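Local coordinates for protein flagellin (Burkholderia pseudomallei, PDB 4CFI) that polymerises, as flagellins do, into the filament of the bacterial flagellum and is recognised by the immune system, at residues A42-V47 with N221-T226. Residues are numbered along the deposited sequence; the frame is centred on the assembly and turned at random.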
ATOM      1  N   ALA A  42     -17.696   5.039  14.022  1.00 14.43           N
ATOM      2  CA  ALA A  42     -18.576   4.053  13.386  1.00 13.75           C
ATOM      3  C   ALA A  42     -17.897   3.400  12.185  1.00 12.40           C
ATOM      4  O   ALA A  42     -17.977   2.181  12.019  1.00 13.69           O
ATOM      5  CB  ALA A  42     -19.875   4.690  12.957  1.00 13.56           C
ATOM      6  N   LEU A  43     -17.234   4.201  11.350  1.00 11.48           N
ATOM      7  CA  LEU A  43     -16.506   3.651  10.203  1.00 10.82           C
ATOM      8  C   LEU A  43     -15.386   2.710  10.641  1.00 11.44           C
ATOM      9  O   LEU A  43     -15.210   1.617  10.077  1.00 10.92           O
ATOM     10  CB  LEU A  43     -15.986   4.771   9.296  1.00 12.53           C
ATOM     11  CG  LEU A  43     -17.101   5.487   8.527  1.00 14.54           C
ATOM     12  CD1 LEU A  43     -16.618   6.813   7.964  1.00 15.26           C
ATOM     13  CD2 LEU A  43     -17.694   4.610   7.431  1.00 19.59           C
ATOM     14  N   GLN A  44     -14.653   3.079  11.681  1.00 10.86           N
ATOM     15  CA  GLN A  44     -13.568   2.230  12.144  1.00 10.80           C
ATOM     16  C   GLN A  44     -14.085   0.938  12.782  1.00 11.03           C
ATOM     17  O   GLN A  44     -13.455  -0.111  12.637  1.00 12.04           O
ATOM     18  CB  GLN A  44     -12.601   2.970  13.068  1.00 12.12           C
ATOM     19  CG  GLN A  44     -11.496   2.106  13.657  1.00 11.41           C
ATOM     20  CD  GLN A  44     -10.613   1.416  12.621  1.00 10.96           C
ATOM     21  OE1 GLN A  44     -10.530   1.834  11.468  1.00 12.56           O
ATOM     22  NE2 GLN A  44      -9.919   0.377  13.042  1.00 12.02           N
ATOM     23  N   GLN A  45     -15.217   1.000  13.477  1.00 11.27           N
ATOM     24  CA  GLN A  45     -15.850  -0.220  13.969  1.00 11.30           C
ATOM     25  C   GLN A  45     -16.129  -1.194  12.817  1.00 10.42           C
ATOM     26  O   GLN A  45     -15.916  -2.412  12.955  1.00 10.46           O
ATOM     27  CB  GLN A  45     -17.154   0.100  14.716  1.00 13.59           C
ATOM     28  CG  GLN A  45     -17.893  -1.133  15.200  1.00 16.34           C
ATOM     29  CD  GLN A  45     -19.141  -0.790  15.986  0.50 17.58           C
ATOM     30  OE1 GLN A  45     -19.074  -0.052  16.970  1.00 24.76           O
ATOM     31  NE2 GLN A  45     -20.291  -1.311  15.554  1.00 22.68           N
ATOM     32  N   GLU A  46     -16.628  -0.684  11.692  1.00 10.89           N
ATOM     33  CA  GLU A  46     -16.885  -1.550  10.536  1.00 10.28           C
ATOM     34  C   GLU A  46     -15.577  -2.190  10.022  1.00  9.47           C
ATOM     35  O   GLU A  46     -15.556  -3.373   9.683  1.00 10.05           O
ATOM     36  CB  GLU A  46     -17.610  -0.803   9.406  1.00 12.09           C
ATOM     37  CG  GLU A  46     -19.007  -0.309   9.752  1.00 12.71           C
ATOM     38  CD  GLU A  46     -19.973  -1.421  10.161  1.00 12.92           C
ATOM     39  OE1 GLU A  46     -19.976  -2.527   9.567  1.00 14.22           O
ATOM     40  OE2 GLU A  46     -20.801  -1.165  11.070  1.00 14.39           O
ATOM     41  N   VAL A  47     -14.491  -1.420  10.019  1.00  9.02           N
ATOM     42  CA  VAL A  47     -13.192  -1.968   9.632  1.00  8.19           C
ATOM     43  C   VAL A  47     -12.775  -3.051  10.608  1.00  8.79           C
ATOM     44  O   VAL A  47     -12.336  -4.112  10.188  1.00  9.62           O
ATOM     45  CB  VAL A  47     -12.113  -0.865   9.511  1.00  9.22           C
ATOM     46  CG1 VAL A  47     -10.724  -1.466   9.372  1.00  9.53           C
ATOM     47  CG2 VAL A  47     -12.427   0.032   8.327  1.00 10.29           C
ATOM     48  N   ASN A 221      -3.473  -3.636  11.676  1.00 11.02           N
ATOM     49  CA  ASN A 221      -3.328  -2.361  12.368  1.00 11.38           C
ATOM     50  C   ASN A 221      -3.873  -1.166  11.588  1.00 10.24           C
ATOM     51  O   ASN A 221      -3.524  -0.023  11.904  1.00 11.92           O
ATOM     52  CB  ASN A 221      -1.862  -2.133  12.787  1.00 12.32           C
ATOM     53  CG  ASN A 221      -1.454  -2.974  13.997  1.00 14.95           C
ATOM     54  OD1 ASN A 221      -0.367  -3.542  14.029  1.00 19.51           O
ATOM     55  ND2 ASN A 221      -2.311  -3.035  15.008  1.00 21.78           N
ATOM     56  N   LEU A 222      -4.773  -1.399  10.622  1.00  9.69           N
ATOM     57  CA  LEU A 222      -5.418  -0.303   9.919  1.00 10.24           C
ATOM     58  C   LEU A 222      -6.419   0.428  10.792  1.00  9.51           C
ATOM     59  O   LEU A 222      -7.176  -0.175  11.555  1.00 10.71           O
ATOM     60  CB  LEU A 222      -6.106  -0.801   8.659  1.00  9.70           C
ATOM     61  CG  LEU A 222      -5.139  -1.358   7.601  1.00 11.02           C
ATOM     62  CD1 LEU A 222      -5.922  -1.884   6.416  1.00 11.87           C
ATOM     63  CD2 LEU A 222      -4.125  -0.298   7.170  1.00 11.81           C
ATOM     64  N   ASP A 223      -6.426   1.749  10.648  1.00 10.21           N
ATOM     65  CA  ASP A 223      -7.382   2.594  11.360  1.00 10.65           C
ATOM     66  C   ASP A 223      -7.744   3.755  10.447  1.00  9.93           C
ATOM     67  O   ASP A 223      -6.871   4.553  10.090  1.00 10.46           O
ATOM     68  CB  ASP A 223      -6.791   3.047  12.706  1.00 11.96           C
ATOM     69  CG  ASP A 223      -7.763   3.853  13.528  1.00 14.32           C
ATOM     70  OD1 ASP A 223      -8.443   4.678  12.947  1.00 18.00           O
ATOM     71  OD2 ASP A 223      -7.859   3.648  14.753  1.00 20.55           O
ATOM     72  N   ILE A 224      -9.019   3.827  10.068  1.00  9.96           N
ATOM     73  CA  ILE A 224      -9.492   4.805   9.077  1.00  9.89           C
ATOM     74  C   ILE A 224     -10.137   6.031   9.717  1.00 10.19           C
ATOM     75  O   ILE A 224     -10.741   6.843   9.029  1.00 11.38           O
ATOM     76  CB  ILE A 224     -10.434   4.166   8.012  1.00 10.62           C
ATOM     77  CG1 ILE A 224     -11.764   3.702   8.633  1.00 11.41           C
ATOM     78  CG2 ILE A 224      -9.702   3.023   7.318  1.00 10.41           C
ATOM     79  CD1 ILE A 224     -12.807   3.287   7.617  1.00 11.14           C
ATOM     80  N   SER A 225      -9.975   6.174  11.029  1.00 11.03           N
ATOM     81  CA  SER A 225     -10.607   7.253  11.762  1.00 11.42           C
ATOM     82  C   SER A 225      -9.873   8.581  11.609  1.00 11.92           C
ATOM     83  O   SER A 225     -10.332   9.577  12.162  1.00 15.05           O
ATOM     84  CB  SER A 225     -10.751   6.890  13.255  1.00 12.62           C
ATOM     85  OG  SER A 225      -9.519   6.912  13.933  1.00 16.03           O
ATOM     86  N   THR A 226      -8.728   8.582  10.917  1.00 12.24           N
ATOM     87  CA  THR A 226      -8.044   9.809  10.531  1.00 12.93           C
ATOM     88  C   THR A 226      -7.800   9.742   9.036  1.00 12.09           C
ATOM     89  O   THR A 226      -7.760   8.650   8.445  1.00 12.73           O
ATOM     90  CB  THR A 226      -6.688   9.986  11.220  1.00 12.48           C
ATOM     91  OG1 THR A 226      -5.785   8.963  10.772  1.00 13.35           O
ATOM     92  CG2 THR A 226      -6.831   9.956  12.729  1.00 14.06           C
TER
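Gln44, on helix 37-60, reaches the loop 221-226 and binds its backbone on both sides of Asp223. From CB, which lies 4.3 Å from CB of Ser225, the chain leaves with CG anti to the backbone N (chi1 176°), in loose contact with the two carboxylate oxygens of Asp223. A bend at chi2 (58°) then lays CD over CA of Asp223. At the tip, OE1 accepts from Ile224 N at 2.9 Å, a nearly straight bond whose donor stands above the carbonyl plane. NE2 donates to Leu222 O at 3.2 Å, more bent at hydrogen and tilted from the amide plane, but arriving in the plane of that carbonyl on a lone pair. The Asp223 carboxylate stacks on this amide, their planes only 8° apart. An Asx turn, in which OD1 of Asp223 accepts from Ser225 N (2.9 Å), and a second bond to OD1 from Ser225 OG hold the carboxylate's rotation.

Beyond OE1, the end of the Ile224 side chain comes up against the helix: CD1 meets CG2 of Val47 at 3.4 Å, tighter than usual for two carbons, and touches CB of Leu43 at 3.9 Å. Ile224 also packs on Leu26 and Ala30 of helix 2-31 and on Ala233 of helix 227-257, so the loop is wedged into the bundle of long helices just before Thr226 caps the last of them. With both ends of one amide bound to neighbouring peptide groups, the side chain stands in for a backbone partner, pinning an irregular loop to a helix whose own N-H and C=O groups are largely taken up by its internal hydrogen bonds.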